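PDB 3K01: Acarbose/maltose binding protein GacH from Streptomyces glaucescens, which binds acarbose and an acarbose homologue, and probably maltose, as the solute receptor of an ABC transporter. Local coordinates for residues V324-T329 against P345-N350. Residues are numbered along the deposited sequence; the frame is centred on the assembly and turned at random.
Sequences VQQQTT and PSVADN
T329 on helix 322-332 and V347 on the short helix 345-348 lie nearest each other along the two backbones, CA to CA 6.5 Å, and the segments meet through the side chains of Q326 and T329 on one side and S346, V347 and N350 on the other. T329 carries most of the contact. Its CG2, set anti to the backbone N (OG1 at chi1 -58°), reaches across to two partners: CG1 of V347 at 4.1 Å and the amide carbon CG of N350 at 3.7 Å. N350 in turn has its CG anti to its own N (chi1 175°), which lays the carboxamide against that methyl. The amide nitrogen ND2 of N350 also stands 3.4 Å from O of T329, but the angle is too poor for a bond; it hydrogen-bonds with OG of S333 instead, while OD1 caps the helix that follows by accepting from N of V353. OG1 of T329 is bonded to O of L334. The other methyl of V347, CG2, lies between CB of T329 and the extended chain of Q326, 4.1 Å from CG of the latter. Toward the partly exposed side, NE2 of Q326 and OG of S346 each hydrogen-bond to OE2 of E330, one turn on from Q326 in the same helix, so the S346 bond links the two helices. The contact closes the connection from helix 322-332 through the loop with P336, which touches T329, to helix 345-348; V353 of helix 351-360 touches both T329 and V347, and helix 41-49 packs on Q327 and T328.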
ATOM      1  N   VAL A 324      12.784  14.562   8.203  1.00  8.99           N
ATOM      2  CA  VAL A 324      12.700  14.206   6.784  1.00  9.11           C
ATOM      3  C   VAL A 324      11.279  13.782   6.360  1.00  8.48           C
ATOM      4  O   VAL A 324      10.823  14.184   5.295  1.00  8.43           O
ATOM      5  CB  VAL A 324      13.760  13.174   6.388  1.00  8.75           C
ATOM      6  CG1 VAL A 324      13.561  12.685   4.956  1.00  9.16           C
ATOM      7  CG2 VAL A 324      15.171  13.790   6.542  1.00 10.23           C
ATOM      8  N   GLN A 325      10.571  13.040   7.204  1.00  8.00           N
ATOM      9  CA  GLN A 325       9.193  12.652   6.895  1.00  8.29           C
ATOM     10  C   GLN A 325       8.300  13.869   6.771  1.00  8.49           C
ATOM     11  O   GLN A 325       7.442  13.930   5.861  1.00  8.40           O
ATOM     12  CB  GLN A 325       8.666  11.684   7.956  1.00  7.88           C
ATOM     13  CG  GLN A 325       9.394  10.331   7.915  1.00  7.92           C
ATOM     14  CD  GLN A 325       8.581   9.177   8.445  1.00  8.26           C
ATOM     15  OE1 GLN A 325       9.121   8.074   8.660  1.00 12.95           O
ATOM     16  NE2 GLN A 325       7.310   9.376   8.629  1.00  7.39           N
ATOM     17  N   GLN A 326       8.508  14.861   7.634  1.00  8.96           N
ATOM     18  CA  GLN A 326       7.737  16.103   7.550  1.00  8.61           C
ATOM     19  C   GLN A 326       8.008  16.838   6.263  1.00  8.83           C
ATOM     20  O   GLN A 326       7.088  17.257   5.582  1.00  9.04           O
ATOM     21  CB  GLN A 326       8.064  17.000   8.734  1.00  9.69           C
ATOM     22  CG  GLN A 326       7.363  18.357   8.658  1.00 10.12           C
ATOM     23  CD  GLN A 326       7.777  19.261   9.787  1.00 12.13           C
ATOM     24  OE1 GLN A 326       8.153  18.798  10.867  1.00 12.17           O
ATOM     25  NE2 GLN A 326       7.700  20.561   9.547  1.00 12.35           N
ATOM     26  N   GLN A 327       9.274  17.010   5.916  1.00  9.11           N
ATOM     27  CA  GLN A 327       9.603  17.673   4.648  1.00  9.94           C
ATOM     28  C   GLN A 327       9.006  16.936   3.446  1.00  9.78           C
ATOM     29  O   GLN A 327       8.559  17.563   2.487  1.00  9.73           O
ATOM     30  CB  GLN A 327      11.104  17.768   4.490  1.00 10.51           C
ATOM     31  CG  GLN A 327      11.799  18.666   5.492  1.00 13.02           C
ATOM     32  CD  GLN A 327      13.292  18.598   5.342  1.00 17.83           C
ATOM     33  OE1 GLN A 327      13.927  17.590   5.686  1.00 18.74           O
ATOM     34  NE2 GLN A 327      13.872  19.663   4.808  1.00 21.87           N
ATOM     35  N   THR A 328       8.994  15.601   3.496  1.00  8.73           N
ATOM     36  CA  THR A 328       8.457  14.803   2.413  1.00  8.55           C
ATOM     37  C   THR A 328       6.964  15.104   2.245  1.00  8.80           C
ATOM     38  O   THR A 328       6.494  15.284   1.115  1.00  9.25           O
ATOM     39  CB  THR A 328       8.680  13.330   2.694  1.00  7.93           C
ATOM     40  OG1 THR A 328      10.103  13.077   2.825  1.00  7.36           O
ATOM     41  CG2 THR A 328       8.151  12.505   1.580  1.00  9.35           C
ATOM     42  N   THR A 329       6.212  15.149   3.337  1.00  8.45           N
ATOM     43  CA  THR A 329       4.793  15.492   3.211  1.00  8.88           C
ATOM     44  C   THR A 329       4.607  16.912   2.673  1.00  9.63           C
ATOM     45  O   THR A 329       3.777  17.131   1.778  1.00  9.80           O
ATOM     46  CB  THR A 329       4.056  15.313   4.539  1.00  9.02           C
ATOM     47  OG1 THR A 329       4.203  13.943   4.963  1.00 10.78           O
ATOM     48  CG2 THR A 329       2.573  15.669   4.401  1.00  9.33           C
ATOM     49  N   PRO A 345       1.489  21.012  12.291  1.00 11.32           N
ATOM     50  CA  PRO A 345       0.345  21.672  11.662  1.00 11.37           C
ATOM     51  C   PRO A 345       0.307  21.583  10.133  1.00 11.05           C
ATOM     52  O   PRO A 345      -0.773  21.376   9.562  1.00 11.02           O
ATOM     53  CB  PRO A 345       0.466  23.122  12.147  1.00 12.00           C
ATOM     54  CG  PRO A 345       1.056  22.937  13.528  1.00 12.58           C
ATOM     55  CD  PRO A 345       2.100  21.850  13.340  1.00 12.37           C
ATOM     56  N   SER A 346       1.449  21.733   9.475  1.00 10.79           N
ATOM     57  CA  SER A 346       1.521  21.688   8.022  1.00 12.08           C
ATOM     58  C   SER A 346       1.282  20.290   7.460  1.00 11.13           C
ATOM     59  O   SER A 346       1.024  20.142   6.256  1.00 13.31           O
ATOM     60  CB  SER A 346       2.876  22.190   7.537  1.00 12.37           C
ATOM     61  OG  SER A 346       3.922  21.465   8.173  1.00 15.13           O
ATOM     62  N   VAL A 347       1.394  19.281   8.320  1.00  9.99           N
ATOM     63  CA  VAL A 347       1.123  17.894   7.942  1.00  9.49           C
ATOM     64  C   VAL A 347      -0.351  17.607   8.163  1.00  9.59           C
ATOM     65  O   VAL A 347      -1.030  17.096   7.267  1.00  9.09           O
ATOM     66  CB  VAL A 347       2.035  16.924   8.681  1.00  9.39           C
ATOM     67  CG1 VAL A 347       1.621  15.476   8.396  1.00  9.45           C
ATOM     68  CG2 VAL A 347       3.494  17.174   8.261  1.00 10.26           C
ATOM     69  N   ALA A 348      -0.868  17.975   9.327  1.00  9.13           N
ATOM     70  CA  ALA A 348      -2.268  17.757   9.654  1.00  9.84           C
ATOM     71  C   ALA A 348      -3.206  18.408   8.661  1.00  9.87           C
ATOM     72  O   ALA A 348      -4.307  17.889   8.425  1.00  9.87           O
ATOM     73  CB  ALA A 348      -2.544  18.296  11.024  1.00 10.31           C
ATOM     74  N   ASP A 349      -2.816  19.542   8.084  1.00  9.21           N
ATOM     75  CA  ASP A 349      -3.676  20.204   7.103  1.00  9.97           C
ATOM     76  C   ASP A 349      -3.312  19.929   5.649  1.00  9.91           C
ATOM     77  O   ASP A 349      -3.851  20.545   4.743  1.00 10.31           O
ATOM     78  CB  ASP A 349      -3.839  21.704   7.397  1.00 12.33           C
ATOM     79  CG  ASP A 349      -2.585  22.484   7.162  1.00 15.13           C
ATOM     80  OD1 ASP A 349      -1.606  21.954   6.606  1.00 15.81           O
ATOM     81  OD2 ASP A 349      -2.578  23.688   7.559  1.00 21.19           O
ATOM     82  N   ASN A 350      -2.398  18.991   5.426  1.00  9.29           N
ATOM     83  CA  ASN A 350      -2.043  18.602   4.063  1.00  9.16           C
ATOM     84  C   ASN A 350      -3.235  17.923   3.380  1.00  8.60           C
ATOM     85  O   ASN A 350      -3.903  17.095   3.990  1.00  7.89           O
ATOM     86  CB  ASN A 350      -0.797  17.698   4.099  1.00  9.70           C
ATOM     87  CG  ASN A 350      -0.439  17.152   2.749  1.00  8.61           C
ATOM     88  OD1 ASN A 350      -1.004  16.123   2.321  1.00 10.07           O
ATOM     89  ND2 ASN A 350       0.447  17.826   2.041  1.00  8.30           N
TER